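Local coordinates for protein leucine--tRNA ligase (Agrobacterium radiobacter, PDB 5AH5) that probably joins L-leucine to tRNA(Leu) at the expense of ATP, as a class I aminoacyl-tRNA synthetase linked to resistance to the toxic moiety of agrocin 84, at residues R199-L204 / I222-G227; R620-R625 / A684-T689; T93-F98 / Q420-C425. One frame throughout, in Å; residues are numbered along the deposited sequence. Where two conformers were deposited one is given.

Contact 1: residues R199-L204 / I222-G227; sequences RLLDDL and IGRTEG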
loop_
_atom_site.group_PDB
_atom_site.type_symbol
_atom_site.label_atom_id
_atom_site.label_comp_id
_atom_site.label_asym_id
_atom_site.label_seq_id
_atom_site.Cartn_x
_atom_site.Cartn_y
_atom_site.Cartn_z
ATOM N N ARG B 199 -1.890 16.075 -11.251
ATOM C CA ARG B 199 -1.799 14.730 -11.761
ATOM C C ARG B 199 -1.982 13.625 -10.733
ATOM O O ARG B 199 -2.530 12.572 -11.067
ATOM C CB ARG B 199 -0.473 14.521 -12.377
ATOM C CG ARG B 199 -0.291 15.192 -13.706
ATOM C CD ARG B 199 0.701 14.348 -14.468
ATOM N NE ARG B 199 1.940 14.995 -14.666
ATOM C CZ ARG B 199 3.074 14.374 -14.966
ATOM N NH1 ARG B 199 3.181 13.038 -15.026
ATOM N NH2 ARG B 199 4.143 15.141 -15.153
ATOM N N LEU B 200 -1.474 13.847 -9.524
ATOM C CA LEU B 200 -1.714 12.957 -8.408
ATOM C C LEU B 200 -3.226 12.860 -8.083
ATOM O O LEU B 200 -3.748 11.785 -7.799
ATOM C CB LEU B 200 -0.946 13.450 -7.167
ATOM C CG LEU B 200 0.578 13.294 -7.240
ATOM C CD1 LEU B 200 1.244 14.030 -6.068
ATOM C CD2 LEU B 200 0.980 11.808 -7.310
ATOM N N LEU B 201 -3.913 13.985 -8.131
ATOM C CA LEU B 201 -5.323 14.050 -7.797
ATOM C C LEU B 201 -6.178 13.451 -8.929
ATOM O O LEU B 201 -6.918 12.525 -8.694
ATOM C CB LEU B 201 -5.705 15.507 -7.524
ATOM C CG LEU B 201 -7.116 15.804 -7.057
ATOM C CD1 LEU B 201 -7.519 14.925 -5.873
ATOM C CD2 LEU B 201 -7.218 17.280 -6.711
ATOM N N ASP B 202 -6.014 13.937 -10.159
ATOM C CA ASP B 202 -6.799 13.446 -11.299
ATOM C C ASP B 202 -6.527 11.976 -11.709
ATOM O O ASP B 202 -7.449 11.297 -12.219
ATOM C CB ASP B 202 -6.611 14.362 -12.519
ATOM C CG ASP B 202 -6.993 15.857 -12.239
ATOM O OD1 ASP B 202 -7.637 16.158 -11.208
ATOM O OD2 ASP B 202 -6.613 16.730 -13.066
ATOM N N ASP B 203 -5.289 11.483 -11.536
ATOM C CA ASP B 203 -4.979 10.112 -11.929
ATOM C C ASP B 203 -5.528 9.086 -10.946
ATOM O O ASP B 203 -5.550 7.913 -11.279
ATOM C CB ASP B 203 -3.479 9.868 -12.176
ATOM C CG ASP B 203 -2.903 10.740 -13.289
ATOM O OD1 ASP B 203 -3.686 11.341 -14.076
ATOM O OD2 ASP B 203 -1.640 10.840 -13.362
ATOM N N LEU B 204 -5.986 9.507 -9.760
ATOM C CA LEU B 204 -6.794 8.640 -8.897
ATOM C C LEU B 204 -8.034 8.031 -9.578
ATOM O O LEU B 204 -8.404 6.887 -9.265
ATOM C CB LEU B 204 -7.254 9.361 -7.637
ATOM C CG LEU B 204 -6.103 9.683 -6.666
ATOM C CD1 LEU B 204 -6.531 10.753 -5.706
ATOM C CD2 LEU B 204 -5.633 8.474 -5.925
ATOM N N ILE B 222 -4.283 15.790 -0.561
ATOM C CA ILE B 222 -3.843 16.753 -1.566
ATOM C C ILE B 222 -4.641 18.053 -1.436
ATOM O O ILE B 222 -4.058 19.143 -1.381
ATOM C CB ILE B 222 -3.949 16.169 -2.966
ATOM C CG1 ILE B 222 -2.974 14.976 -3.110
ATOM C CG2 ILE B 222 -3.738 17.248 -4.022
ATOM C CD1 ILE B 222 -3.343 14.051 -4.253
ATOM N N GLY B 223 -5.968 17.891 -1.389
ATOM C CA GLY B 223 -6.910 18.905 -0.938
ATOM C C GLY B 223 -6.915 20.111 -1.834
ATOM O O GLY B 223 -6.600 21.219 -1.391
ATOM N N ARG B 224 -7.207 19.896 -3.099
ATOM C CA ARG B 224 -7.400 21.013 -4.048
ATOM C C ARG B 224 -8.716 21.829 -3.788
ATOM O O ARG B 224 -9.816 21.259 -3.647
ATOM C CB ARG B 224 -7.369 20.503 -5.485
ATOM C CG ARG B 224 -7.446 21.604 -6.523
ATOM C CD ARG B 224 -7.175 21.095 -7.921
ATOM N NE ARG B 224 -8.245 20.221 -8.383
ATOM C CZ ARG B 224 -8.141 19.300 -9.345
ATOM N NH1 ARG B 224 -6.997 19.066 -10.002
ATOM N NH2 ARG B 224 -9.212 18.577 -9.651
ATOM N N THR B 225 -8.570 23.154 -3.723
ATOM C CA THR B 225 -9.640 24.114 -3.357
ATOM C C THR B 225 -9.772 25.144 -4.475
ATOM O O THR B 225 -8.783 25.524 -5.116
ATOM C CB THR B 225 -9.295 24.835 -2.025
ATOM O OG1 THR B 225 -9.348 23.895 -0.950
ATOM C CG2 THR B 225 -10.265 25.967 -1.697
ATOM N N GLU B 226 -10.991 25.595 -4.712
ATOM C CA GLU B 226 -11.256 26.620 -5.728
ATOM C C GLU B 226 -11.751 27.911 -5.039
ATOM O O GLU B 226 -12.508 27.848 -4.074
ATOM C CB GLU B 226 -12.263 26.074 -6.746
ATOM C CG GLU B 226 -11.795 26.200 -8.199
ATOM C CD GLU B 226 -10.625 25.284 -8.544
ATOM O OE1 GLU B 226 -10.644 24.111 -8.111
ATOM O OE2 GLU B 226 -9.681 25.736 -9.245
ATOM N N GLY B 227 -11.288 29.074 -5.501
ATOM C CA GLY B 227 -11.684 30.362 -4.902
ATOM C C GLY B 227 -11.223 31.579 -5.691
ATOM O O GLY B 227 -10.996 31.505 -6.906
#
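Arg224, the first residue of strand 224-234, lays its side chain over Leu201 and ends on Asp202, both on helix 197-202. Its CB already meets Leu201 CD2, at 3.5 Å, and CD passes the same methyl more loosely. The bend at chi3 (68°) turns NE back toward Leu201 CD2, and the guanidinium comes to lie with one face on that methyl, which sits over its centre, 3.4 Å from CZ. The arginine thus curls round this one methyl, which touches CB, NE and CZ. At the tip, NH1 and NH2 grip Asp202 end-on, both on the one oxygen OD1: NH1 donates at 3.2 Å and NH2 to the same OD1 at 3.3 Å. Neither bond is straight, with N-H...O angles near 140°, and OD1 is approached on its syn side, the carboxylate turned 61° from the guanidinium plane. NH1 is also held, more strongly, by a salt bridge to Asp198, one turn earlier in the same helix. Next to this polar end, Ile222, the last residue of helix 212-222, pushes CD1 against Leu200 CB at 3.8 Å and lies close to Leu201 N. Gly223 then leaves the helical conformation with positive phi, and the chain enters strand 224-234, which belongs to the mixed sheet of the editing domain. Leu200 and Asp203 face helix 533-546 of the catalytic part. The contact is graded, with aliphatic side chains inside and an ion pair at the exposed margin. Asp202 and Asp198 would balance the positive charge of the guanidinium, while the methyl on its face and the bonds at its edge limit how it can turn.

Contact 2: residues R620-R625 / A684-T689; sequences RSYLER and AIMSVT. With nucleotides of chain D.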
loop_
_atom_site.group_PDB
_atom_site.type_symbol
_atom_site.label_atom_id
_atom_site.label_comp_id
_atom_site.label_asym_id
_atom_site.label_seq_id
_atom_site.Cartn_x
_atom_site.Cartn_y
_atom_site.Cartn_z
ATOM N N ARG B 620 -3.885 -27.103 11.669
ATOM C CA ARG B 620 -2.980 -28.223 11.746
ATOM C C ARG B 620 -3.785 -29.520 11.689
ATOM O O ARG B 620 -3.383 -30.451 11.036
ATOM C CB ARG B 620 -2.194 -28.137 13.039
ATOM C CG ARG B 620 -1.320 -29.308 13.400
ATOM C CD ARG B 620 -0.101 -29.319 12.490
ATOM N NE ARG B 620 0.532 -30.626 12.551
ATOM C CZ ARG B 620 1.689 -30.920 11.998
ATOM N NH1 ARG B 620 2.373 -30.005 11.325
ATOM N NH2 ARG B 620 2.167 -32.128 12.138
ATOM N N SER B 621 -4.872 -29.575 12.456
ATOM C CA SER B 621 -5.806 -30.693 12.440
ATOM C C SER B 621 -6.409 -30.922 11.053
ATOM O O SER B 621 -6.453 -32.048 10.623
ATOM C CB SER B 621 -6.946 -30.484 13.450
ATOM O OG SER B 621 -6.466 -30.761 14.740
ATOM N N TYR B 622 -6.833 -29.865 10.368
ATOM C CA TYR B 622 -7.272 -30.000 8.971
ATOM C C TYR B 622 -6.183 -30.594 8.062
ATOM O O TYR B 622 -6.464 -31.508 7.284
ATOM C CB TYR B 622 -7.823 -28.679 8.375
ATOM C CG TYR B 622 -7.989 -28.810 6.875
ATOM C CD1 TYR B 622 -8.989 -29.616 6.334
ATOM C CD2 TYR B 622 -7.130 -28.142 5.998
ATOM C CE1 TYR B 622 -9.077 -29.797 4.958
ATOM C CE2 TYR B 622 -7.211 -28.325 4.645
ATOM C CZ TYR B 622 -8.238 -29.123 4.122
ATOM O OH TYR B 622 -8.309 -29.279 2.782
ATOM N N LEU B 623 -4.946 -30.115 8.202
ATOM C CA LEU B 623 -3.840 -30.622 7.410
ATOM C C LEU B 623 -3.503 -32.067 7.720
ATOM O O LEU B 623 -3.248 -32.816 6.789
ATOM C CB LEU B 623 -2.605 -29.699 7.480
ATOM C CG LEU B 623 -2.845 -28.284 6.878
ATOM C CD1 LEU B 623 -1.734 -27.230 7.240
ATOM C CD2 LEU B 623 -3.015 -28.348 5.381
ATOM N N GLU B 624 -3.587 -32.488 8.987
ATOM C CA GLU B 624 -3.417 -33.893 9.310
ATOM C C GLU B 624 -4.570 -34.748 8.691
ATOM O O GLU B 624 -4.342 -35.863 8.297
ATOM C CB GLU B 624 -3.335 -34.107 10.837
ATOM C CG GLU B 624 -1.985 -33.797 11.483
ATOM C CD GLU B 624 -2.044 -33.549 12.994
ATOM O OE1 GLU B 624 -3.073 -33.869 13.651
ATOM O OE2 GLU B 624 -1.042 -32.998 13.546
ATOM N N ARG B 625 -5.775 -34.202 8.609
ATOM C CA ARG B 625 -6.888 -34.895 8.002
ATOM C C ARG B 625 -6.694 -35.047 6.477
ATOM O O ARG B 625 -7.067 -36.091 5.908
ATOM C CB ARG B 625 -8.196 -34.168 8.339
ATOM C CG ARG B 625 -9.463 -34.617 7.587
ATOM C CD ARG B 625 -10.618 -33.708 8.027
ATOM N NE ARG B 625 -11.823 -33.763 7.219
ATOM C CZ ARG B 625 -12.763 -34.711 7.293
ATOM N NH1 ARG B 625 -12.614 -35.758 8.088
ATOM N NH2 ARG B 625 -13.858 -34.621 6.524
ATOM N N ALA B 684 -13.135 -24.045 -0.204
ATOM C CA ALA B 684 -13.392 -24.884 -1.363
ATOM C C ALA B 684 -12.573 -26.114 -1.334
ATOM O O ALA B 684 -13.050 -27.180 -1.677
ATOM C CB ALA B 684 -13.161 -24.100 -2.622
ATOM N N ILE B 685 -11.329 -26.021 -0.870
ATOM C CA ILE B 685 -10.475 -27.203 -0.764
ATOM C C ILE B 685 -10.879 -28.123 0.375
ATOM O O ILE B 685 -10.740 -29.363 0.307
ATOM C CB ILE B 685 -8.975 -26.764 -0.609
ATOM C CG1 ILE B 685 -8.449 -26.071 -1.896
ATOM C CG2 ILE B 685 -8.109 -27.946 -0.250
ATOM C CD1 ILE B 685 -7.239 -25.153 -1.693
ATOM N N MET B 686 -11.243 -27.540 1.502
ATOM C CA MET B 686 -11.859 -28.343 2.578
ATOM C C MET B 686 -13.204 -29.051 2.101
ATOM O O MET B 686 -13.447 -30.197 2.451
ATOM C CB MET B 686 -12.177 -27.479 3.790
ATOM C CG MET B 686 -10.942 -26.919 4.517
ATOM S SD MET B 686 -11.318 -26.065 6.062
ATOM C CE MET B 686 -11.508 -24.521 5.337
ATOM N N SER B 687 -14.005 -28.382 1.293
ATOM C CA SER B 687 -15.234 -29.013 0.691
ATOM C C SER B 687 -14.842 -30.219 -0.086
ATOM O O SER B 687 -15.409 -31.264 0.113
ATOM C CB SER B 687 -15.982 -28.088 -0.258
ATOM O OG SER B 687 -16.746 -27.148 0.456
ATOM N N VAL B 688 -13.808 -30.095 -0.913
ATOM C CA VAL B 688 -13.323 -31.251 -1.692
ATOM C C VAL B 688 -12.841 -32.348 -0.798
ATOM O O VAL B 688 -13.095 -33.550 -1.053
ATOM C CB VAL B 688 -12.241 -30.824 -2.708
ATOM C CG1 VAL B 688 -11.457 -31.986 -3.274
ATOM C CG2 VAL B 688 -12.894 -29.987 -3.808
ATOM N N THR B 689 -12.124 -31.964 0.257
ATOM C CA THR B 689 -11.613 -32.921 1.178
ATOM C C THR B 689 -12.782 -33.676 1.831
ATOM O O THR B 689 -12.721 -34.862 1.974
ATOM C CB THR B 689 -10.754 -32.230 2.283
ATOM O OG1 THR B 689 -9.759 -31.384 1.654
ATOM C CG2 THR B 689 -10.161 -33.243 3.213
ATOM P P G D 41 -11.227 -37.234 11.292
ATOM O OP1 G D 41 -10.633 -36.831 9.975
ATOM O OP2 G D 41 -11.618 -36.205 12.263
ATOM O "O5'" G D 41 -12.523 -38.112 11.010
ATOM C "C5'" G D 41 -12.474 -39.153 10.003
ATOM C "C4'" G D 41 -13.717 -40.019 10.082
ATOM O "O4'" G D 41 -13.825 -40.581 11.425
ATOM C "C3'" G D 41 -15.041 -39.297 9.875
ATOM O "O3'" G D 41 -15.328 -39.154 8.484
ATOM C "C2'" G D 41 -16.003 -40.223 10.607
ATOM O "O2'" G D 41 -16.252 -41.419 9.903
ATOM C "C1'" G D 41 -15.176 -40.604 11.831
ATOM N N9 G D 41 -15.335 -39.758 13.019
ATOM C C8 G D 41 -14.439 -38.854 13.541
ATOM N N7 G D 41 -14.854 -38.300 14.649
ATOM C C5 G D 41 -16.097 -38.875 14.875
ATOM C C6 G D 41 -17.036 -38.647 15.910
ATOM O O6 G D 41 -16.957 -37.862 16.860
ATOM N N1 G D 41 -18.181 -39.420 15.742
ATOM C C2 G D 41 -18.386 -40.314 14.721
ATOM N N2 G D 41 -19.548 -40.983 14.743
ATOM N N3 G D 41 -17.515 -40.538 13.750
ATOM C C4 G D 41 -16.409 -39.777 13.879
ATOM P P C D 24 -20.376 -26.821 3.715
ATOM O OP1 C D 24 -20.095 -28.080 3.051
ATOM O OP2 C D 24 -21.211 -26.695 4.888
ATOM O "O5'" C D 24 -18.968 -26.218 4.218
ATOM C "C5'" C D 24 -17.818 -26.204 3.349
ATOM C "C4'" C D 24 -16.676 -25.407 3.994
ATOM O "O4'" C D 24 -16.999 -23.998 3.996
ATOM C "C3'" C D 24 -16.423 -25.700 5.452
ATOM O "O3'" C D 24 -15.748 -26.952 5.503
ATOM C "C2'" C D 24 -15.666 -24.465 5.869
ATOM O "O2'" C D 24 -14.370 -24.327 5.310
ATOM C "C1'" C D 24 -16.475 -23.394 5.150
ATOM N N1 C D 24 -17.569 -22.851 5.956
ATOM C C2 C D 24 -17.230 -21.919 6.928
ATOM O O2 C D 24 -16.039 -21.578 7.033
ATOM N N3 C D 24 -18.195 -21.401 7.711
ATOM C C4 C D 24 -19.466 -21.804 7.565
ATOM N N4 C D 24 -20.403 -21.233 8.332
ATOM C C5 C D 24 -19.832 -22.798 6.613
ATOM C C6 C D 24 -18.861 -23.290 5.835
ATOM P P C D 42 -16.104 -37.874 7.952
ATOM O OP1 C D 42 -16.355 -38.063 6.503
ATOM O OP2 C D 42 -15.374 -36.664 8.408
ATOM O "O5'" C D 42 -17.470 -37.906 8.780
ATOM C "C5'" C D 42 -18.456 -38.902 8.509
ATOM C "C4'" C D 42 -19.612 -38.807 9.474
ATOM O "O4'" C D 42 -19.164 -38.993 10.847
ATOM C "C3'" C D 42 -20.341 -37.484 9.575
ATOM O "O3'" C D 42 -21.176 -37.098 8.479
ATOM C "C2'" C D 42 -21.161 -37.722 10.840
ATOM O "O2'" C D 42 -22.350 -38.427 10.534
ATOM C "C1'" C D 42 -20.168 -38.492 11.724
ATOM N N1 C D 42 -19.548 -37.617 12.748
ATOM C C2 C D 42 -20.282 -37.303 13.903
ATOM O O2 C D 42 -21.390 -37.815 14.069
ATOM N N3 C D 42 -19.749 -36.465 14.819
ATOM C C4 C D 42 -18.549 -35.921 14.607
ATOM N N4 C D 42 -18.062 -35.101 15.543
ATOM C C5 C D 42 -17.789 -36.203 13.431
ATOM C C6 C D 42 -18.327 -37.038 12.531
#
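This is a helix-helix contact between helix 678-695 of the anticodon-binding domain and helix 617-632, which probably belongs to the same bundle, and Tyr622 contributes the largest share. The axes of the two segments approach to 11.5 Å and cross at 42°, a spacing wide enough to take an aromatic ring. Tyr622 CG is anti to the backbone N (chi1 168°), and the ring spans the gap with Met686 across one face: Met686 CG makes a CH-pi contact 3.6 Å from the ring centroid, and SD follows over the same face at 4.4 Å from that centroid, a Met-aromatic contact. Tip to tip with the tyrosine, Thr689 OG1 lies in the ring plane, 2.8 Å from Tyr622 OH. Thr689 OG1 also bonds back to Ile685 O, at 2.6 Å, so the two hydroxyls and a helix carbonyl form a compact polar cluster beside Ile685 CG2. One turn beyond Tyr622, Arg625 extends past Thr689 CG2 to the tRNA: its NH1 donates to OP1 of G41 of chain D and to OP2 of C42 of chain D, both at 2.9 Å, bridging consecutive phosphates. Its NH2 is hydrogen-bonded to Asn690 OD1, and Tyr693 adds a cation-pi contact. Behind helix 678-695, helices 653-674 and 701-715 cover Ile685 and Val688, whereas Met686 also touches Phe601 of helix 592-601.

Contact 3: residues T93-F98 / Q420-C425; sequences THPAKF and QRYWGC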
loop_
_atom_site.group_PDB
_atom_site.type_symbol
_atom_site.label_atom_id
_atom_site.label_comp_id
_atom_site.label_asym_id
_atom_site.label_seq_id
_atom_site.Cartn_x
_atom_site.Cartn_y
_atom_site.Cartn_z
ATOM N N THR B 93 23.212 -0.497 20.273
ATOM C CA THR B 93 24.189 -0.906 19.244
ATOM C C THR B 93 24.249 0.062 18.115
ATOM O O THR B 93 23.334 0.884 17.912
ATOM C CB THR B 93 23.965 -2.328 18.756
ATOM O OG1 THR B 93 22.591 -2.483 18.353
ATOM C CG2 THR B 93 24.267 -3.270 19.802
ATOM N N HIS B 94 25.360 0.047 17.374
ATOM C CA HIS B 94 25.444 0.934 16.173
ATOM C C HIS B 94 24.314 0.459 15.175
ATOM O O HIS B 94 24.053 -0.743 15.087
ATOM C CB HIS B 94 26.846 0.742 15.520
ATOM C CG HIS B 94 27.142 1.703 14.401
ATOM N ND1 HIS B 94 26.593 1.557 13.150
ATOM C CD2 HIS B 94 27.959 2.784 14.324
ATOM C CE1 HIS B 94 27.028 2.514 12.350
ATOM N NE2 HIS B 94 27.851 3.284 13.046
ATOM N N PRO B 95 23.644 1.385 14.486
ATOM C CA PRO B 95 22.549 0.998 13.603
ATOM C C PRO B 95 22.948 0.148 12.405
ATOM O O PRO B 95 22.079 -0.531 11.918
ATOM C CB PRO B 95 21.995 2.306 13.098
ATOM C CG PRO B 95 23.100 3.318 13.322
ATOM C CD PRO B 95 23.822 2.837 14.533
ATOM N N ALA B 96 24.218 0.196 11.933
ATOM C CA ALA B 96 24.705 -0.723 10.941
ATOM C C ALA B 96 24.703 -2.132 11.407
ATOM O O ALA B 96 24.286 -3.050 10.649
ATOM C CB ALA B 96 26.117 -0.342 10.375
ATOM N N LYS B 97 25.191 -2.350 12.613
ATOM C CA LYS B 97 25.216 -3.656 13.210
ATOM C C LYS B 97 23.751 -4.123 13.554
ATOM O O LYS B 97 23.391 -5.312 13.443
ATOM C CB LYS B 97 26.057 -3.596 14.481
ATOM C CG LYS B 97 27.484 -3.073 14.319
ATOM C CD LYS B 97 28.479 -4.214 14.163
ATOM C CE LYS B 97 29.896 -3.685 14.380
ATOM N NZ LYS B 97 30.761 -4.699 15.037
ATOM N N PHE B 98 22.923 -3.189 13.984
ATOM C CA PHE B 98 21.559 -3.566 14.445
ATOM C C PHE B 98 20.755 -3.962 13.191
ATOM O O PHE B 98 20.127 -4.973 13.167
ATOM C CB PHE B 98 20.875 -2.434 15.230
ATOM C CG PHE B 98 19.494 -2.787 15.723
ATOM C CD1 PHE B 98 18.392 -2.592 14.909
ATOM C CD2 PHE B 98 19.305 -3.328 16.991
ATOM C CE1 PHE B 98 17.114 -2.916 15.345
ATOM C CE2 PHE B 98 18.006 -3.636 17.455
ATOM C CZ PHE B 98 16.932 -3.430 16.635
ATOM N N GLN B 420 18.162 15.818 10.183
ATOM C CA GLN B 420 19.399 16.096 10.984
ATOM C C GLN B 420 19.704 14.863 11.745
ATOM O O GLN B 420 19.740 14.817 12.982
ATOM C CB GLN B 420 19.278 17.334 11.898
ATOM C CG GLN B 420 18.978 18.660 11.129
ATOM C CD GLN B 420 17.597 18.641 10.394
ATOM O OE1 GLN B 420 16.621 18.311 11.017
ATOM N NE2 GLN B 420 17.540 18.957 9.096
ATOM N N ARG B 421 20.009 13.835 10.983
ATOM C CA ARG B 421 20.207 12.493 11.535
ATOM C C ARG B 421 21.378 11.810 10.849
ATOM O O ARG B 421 21.616 12.073 9.716
ATOM C CB ARG B 421 18.926 11.716 11.234
ATOM C CG ARG B 421 17.834 12.089 12.191
ATOM C CD ARG B 421 18.045 11.074 13.268
ATOM N NE ARG B 421 17.201 11.369 14.306
ATOM C CZ ARG B 421 16.645 10.468 15.110
ATOM N NH1 ARG B 421 16.905 9.159 15.072
ATOM N NH2 ARG B 421 15.847 10.952 15.996
ATOM N N TYR B 422 22.053 10.942 11.577
ATOM C CA TYR B 422 23.128 10.120 11.088
ATOM C C TYR B 422 22.660 9.000 10.094
ATOM O O TYR B 422 23.241 8.835 9.002
ATOM C CB TYR B 422 23.818 9.439 12.267
ATOM C CG TYR B 422 24.883 8.422 11.905
ATOM C CD1 TYR B 422 26.161 8.802 11.445
ATOM C CD2 TYR B 422 24.665 7.083 12.083
ATOM C CE1 TYR B 422 27.136 7.844 11.137
ATOM C CE2 TYR B 422 25.591 6.143 11.723
ATOM C CZ TYR B 422 26.864 6.541 11.275
ATOM O OH TYR B 422 27.798 5.571 10.959
ATOM N N TRP B 423 21.612 8.255 10.470
ATOM C CA TRP B 423 21.363 6.960 9.851
ATOM C C TRP B 423 20.384 7.150 8.716
ATOM O O TRP B 423 19.153 6.935 8.862
ATOM C CB TRP B 423 20.951 5.931 10.889
ATOM C CG TRP B 423 20.857 4.568 10.316
ATOM C CD1 TRP B 423 19.687 3.831 10.156
ATOM C CD2 TRP B 423 21.924 3.758 9.784
ATOM N NE1 TRP B 423 19.990 2.633 9.593
ATOM C CE2 TRP B 423 21.341 2.568 9.323
ATOM C CE3 TRP B 423 23.330 3.944 9.613
ATOM C CZ2 TRP B 423 22.097 1.526 8.758
ATOM C CZ3 TRP B 423 24.090 2.919 9.037
ATOM C CH2 TRP B 423 23.470 1.732 8.587
ATOM N N GLY B 424 20.935 7.666 7.618
ATOM C CA GLY B 424 20.196 7.811 6.337
ATOM C C GLY B 424 21.164 8.088 5.218
ATOM O O GLY B 424 22.410 8.224 5.416
ATOM N N CYS B 425 20.618 8.244 4.048
ATOM C CA CYS B 425 21.452 8.411 2.843
ATOM C C CYS B 425 22.057 9.812 2.811
ATOM O O CYS B 425 21.296 10.779 2.803
ATOM C CB CYS B 425 20.582 8.218 1.614
ATOM S SG CYS B 425 21.516 8.242 0.088
#
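Pro95 packs tightly on the indole of Trp423. Its CB sits over the five-membered ring, 3.7 Å from the centroid and only 12° off the normal, a CH-pi contact, while CG is equally near CD2 and CE3. Ala96 N lies over the same face, and the alanine CA comes to 3.6 Å from Trp423 CH2, with CB close to that ring atom too. The indole NE1 is hydrogen-bonded to Ser79 O. The polar side, round the partly exposed His94, is looser. His94 CG is anti to the backbone N (chi1 -173°); ND1 accepts from Ala96 N, in the ring plane, at 3.0 Å and caps helix 95-112 from the N-cap position. From the other ring nitrogen, NE2 gives a weak, bent bond to Tyr422 OH, 3.1 Å long at 132°. The two rings are nearly perpendicular, and Tyr422 OH is also hydrogen-bonded to Pro450 O. The contact joins two parts of the class I synthetase core, with the Trp423 side chain about 12 Å from the bound leucyl-sulfamoyl adenosine. Trp423 centres an inverse gamma turn in the loop joining strands 415-419 and 425-432, which thereby meets the start of helix 95-112 beside helix 82-91.

Overall arrangement
The three contacts hold different elements and do not touch: contacts 1 and 2 lie on opposite sides of the chain's centre, about 49 Å apart between centres, and contact 1 is nested inside the long loop closed by contact 3. All three are mainly buried, but each has a different polar margin. Contact 1, where the chain joins the editing-domain sheet, ends in a salt bridge. Contact 2 is a helix pair with hydroxyls inside and an arginine turned to RNA phosphates. Contact 3 is the most aromatic, a helix start against a loop, about 21 Å from the nucleic acid at its nearest atom, with just one weak hydrogen bond across it.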